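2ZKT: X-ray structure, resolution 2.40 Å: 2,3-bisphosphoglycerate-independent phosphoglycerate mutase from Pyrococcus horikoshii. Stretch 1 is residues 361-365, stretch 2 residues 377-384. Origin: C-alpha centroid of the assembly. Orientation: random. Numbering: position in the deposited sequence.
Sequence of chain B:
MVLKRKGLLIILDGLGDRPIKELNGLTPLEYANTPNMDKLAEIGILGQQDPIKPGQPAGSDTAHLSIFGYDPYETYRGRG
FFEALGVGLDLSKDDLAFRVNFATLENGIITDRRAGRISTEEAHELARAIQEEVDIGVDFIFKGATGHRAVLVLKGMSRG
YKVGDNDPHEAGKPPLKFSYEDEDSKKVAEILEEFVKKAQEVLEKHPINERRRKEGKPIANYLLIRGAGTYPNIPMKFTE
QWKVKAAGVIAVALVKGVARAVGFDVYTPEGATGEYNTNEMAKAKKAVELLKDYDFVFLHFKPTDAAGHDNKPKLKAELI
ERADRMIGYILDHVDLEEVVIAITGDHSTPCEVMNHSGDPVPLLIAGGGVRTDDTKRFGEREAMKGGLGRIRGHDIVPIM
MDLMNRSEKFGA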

# COMPACT_ATOMS: atom_id res chain seq x y z
N VAL B 361 -9.85 -14.85 7.15
CA VAL B 361 -8.72 -13.94 7.10
C VAL B 361 -7.61 -14.39 6.15
O VAL B 361 -7.24 -15.56 6.11
CB VAL B 361 -8.11 -13.77 8.53
CG1 VAL B 361 -7.02 -12.69 8.52
CG2 VAL B 361 -9.21 -13.41 9.51
N PRO B 362 -7.06 -13.44 5.37
CA PRO B 362 -5.99 -13.82 4.44
C PRO B 362 -4.81 -14.37 5.22
O PRO B 362 -4.47 -13.88 6.30
CB PRO B 362 -5.69 -12.50 3.70
CG PRO B 362 -6.09 -11.45 4.70
CD PRO B 362 -7.36 -12.00 5.29
N LEU B 363 -4.18 -15.40 4.64
CA LEU B 363 -3.05 -16.07 5.26
C LEU B 363 -1.96 -16.35 4.22
O LEU B 363 -2.25 -16.73 3.09
CB LEU B 363 -3.52 -17.42 5.85
CG LEU B 363 -2.45 -18.47 6.22
CD1 LEU B 363 -1.49 -17.89 7.27
CD2 LEU B 363 -3.11 -19.74 6.76
N LEU B 364 -0.70 -16.18 4.62
CA LEU B 364 0.38 -16.48 3.71
C LEU B 364 1.46 -17.24 4.49
O LEU B 364 1.68 -16.99 5.68
CB LEU B 364 0.95 -15.20 3.08
CG LEU B 364 2.02 -14.32 3.76
CD1 LEU B 364 3.34 -15.05 3.88
CD2 LEU B 364 2.22 -13.07 2.90
N ILE B 365 2.12 -18.18 3.80
CA ILE B 365 3.20 -18.94 4.39
C ILE B 365 4.32 -19.00 3.35
O ILE B 365 4.08 -19.32 2.17
CB ILE B 365 2.76 -20.38 4.74
CG1 ILE B 365 1.55 -20.34 5.69
CG2 ILE B 365 3.92 -21.14 5.38
CD1 ILE B 365 0.98 -21.73 6.01
N ARG B 377 0.31 -11.23 -5.14
CA ARG B 377 0.26 -10.23 -4.07
C ARG B 377 -0.50 -10.75 -2.85
O ARG B 377 -1.15 -11.80 -2.91
CB ARG B 377 -0.42 -8.94 -4.55
CG ARG B 377 0.44 -8.09 -5.47
CD ARG B 377 -0.31 -6.83 -5.89
NE ARG B 377 -1.62 -7.16 -6.46
CZ ARG B 377 -1.80 -7.85 -7.58
NH1 ARG B 377 -0.75 -8.28 -8.28
NH2 ARG B 377 -3.03 -8.12 -8.01
N PHE B 378 -0.41 -10.02 -1.74
CA PHE B 378 -1.10 -10.44 -0.52
C PHE B 378 -2.38 -9.65 -0.33
O PHE B 378 -2.35 -8.45 -0.06
CB PHE B 378 -0.18 -10.28 0.71
CG PHE B 378 -0.75 -10.88 1.98
CD1 PHE B 378 -1.27 -12.19 1.98
CD2 PHE B 378 -0.77 -10.15 3.17
CE1 PHE B 378 -1.81 -12.76 3.14
CE2 PHE B 378 -1.30 -10.72 4.35
CZ PHE B 378 -1.83 -12.02 4.33
N GLY B 379 -3.52 -10.33 -0.49
CA GLY B 379 -4.81 -9.67 -0.33
C GLY B 379 -5.93 -10.69 -0.21
O GLY B 379 -5.75 -11.86 -0.57
N GLU B 380 -7.09 -10.25 0.28
CA GLU B 380 -8.21 -11.16 0.45
C GLU B 380 -8.64 -11.86 -0.85
O GLU B 380 -8.87 -13.07 -0.84
CB GLU B 380 -9.41 -10.43 1.08
CG GLU B 380 -9.18 -10.04 2.54
CD GLU B 380 -8.63 -8.62 2.69
OE1 GLU B 380 -7.82 -8.19 1.83
OE2 GLU B 380 -9.01 -7.94 3.67
N ARG B 381 -8.74 -11.12 -1.96
CA ARG B 381 -9.15 -11.76 -3.21
C ARG B 381 -8.09 -12.73 -3.73
O ARG B 381 -8.42 -13.74 -4.34
CB ARG B 381 -9.52 -10.71 -4.28
CG ARG B 381 -11.05 -10.48 -4.40
CD ARG B 381 -11.66 -10.02 -3.07
NE ARG B 381 -11.33 -8.62 -2.76
CZ ARG B 381 -11.97 -7.57 -3.27
NH1 ARG B 381 -12.99 -7.73 -4.11
NH2 ARG B 381 -11.59 -6.34 -2.96
N GLU B 382 -6.82 -12.41 -3.47
CA GLU B 382 -5.72 -13.27 -3.89
C GLU B 382 -5.73 -14.55 -3.02
O GLU B 382 -5.54 -15.66 -3.52
CB GLU B 382 -4.40 -12.50 -3.73
CG GLU B 382 -3.22 -13.01 -4.56
CD GLU B 382 -3.33 -12.66 -6.05
OE1 GLU B 382 -4.04 -11.69 -6.40
OE2 GLU B 382 -2.68 -13.34 -6.88
N ALA B 383 -5.97 -14.39 -1.72
CA ALA B 383 -6.00 -15.53 -0.81
C ALA B 383 -7.12 -16.49 -1.19
O ALA B 383 -7.08 -17.69 -0.94
CB ALA B 383 -6.22 -15.00 0.61
N MET B 384 -8.19 -15.92 -1.78
CA MET B 384 -9.29 -16.74 -2.27
C MET B 384 -8.82 -17.71 -3.37
O MET B 384 -9.49 -18.67 -3.72
CB MET B 384 -10.36 -15.80 -2.85
CG MET B 384 -11.34 -15.26 -1.80
SD MET B 384 -12.49 -14.06 -2.51
CE MET B 384 -12.23 -12.73 -1.31

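This is a small, apolar packing contact in which one face of a buried strand, represented by Pro362 and Leu364, rests against the Phe378 ring and the first turn of a helix, with no hydrogen bond passing between the two stretches. The surface buried, both sides summed, is 292 Å², and most of it belongs to three residues: Pro362 (92 Å²), Phe378 (89 Å²) and Leu364 (42 Å²).

The alternation expected of an extended strand explains which residues take part. The CA-to-CB bonds of Pro362 and Leu364 point toward the second stretch, whereas those of Val361 and Leu363 point away. Leu363 therefore meets Phe378 through its backbone, its C atom lying 3.8 Å from Phe378 CE1, while its side chain comes no nearer than 5.7 Å to the other stretch.

Phe378, with chi1 at -172° (t), sets its ring across the strand and touches three consecutive residues. The best-defined of these contacts is with Leu364: CD2 sits 3.9 Å from the centroid of the Phe378 ring and only 18° off the ring normal, which places the methyl over the face in a CH-pi arrangement. The same leucine also packs through its CB, 3.7 Å from Phe378 CE1. Pro362 meets the ring differently. Its carbonyl O lies at the ring edge, near the ring plane, 3.8 Å from Phe378 CZ, and its CB is 3.9 Å from Phe378 CE1.

Pro362 also joins the ring contact to the helix. Its CB lies 4.0 Å from Ala383 CB, a methyl directed toward the strand, and its CD lies 3.8 Å from Glu380 CG. Glu380 thus contributes the aliphatic part of its side chain; its CA-to-CB bond runs sideways, and both carboxylate oxygens are hydrogen-bonded elsewhere in the structure. The backbones come close here, with the CA atoms of Pro362 and Glu380 5.3 Å apart, against 7.5 Å between those of Leu364 and Phe378, where a leucine side chain and an aromatic ring fill the space.

Gly379 occupies the N-cap position, and its O accepts a 2.8 Å hydrogen bond from Ala383 N. This bond closes the first helical turn; within it Glu380 and Ala383, three residues apart, both contact Pro362. Arg381 and Glu382, lying between them in sequence, make no contact with the strand. The contact with the strand itself rests on close, largely nonpolar packing, with no hydrogen bond across it.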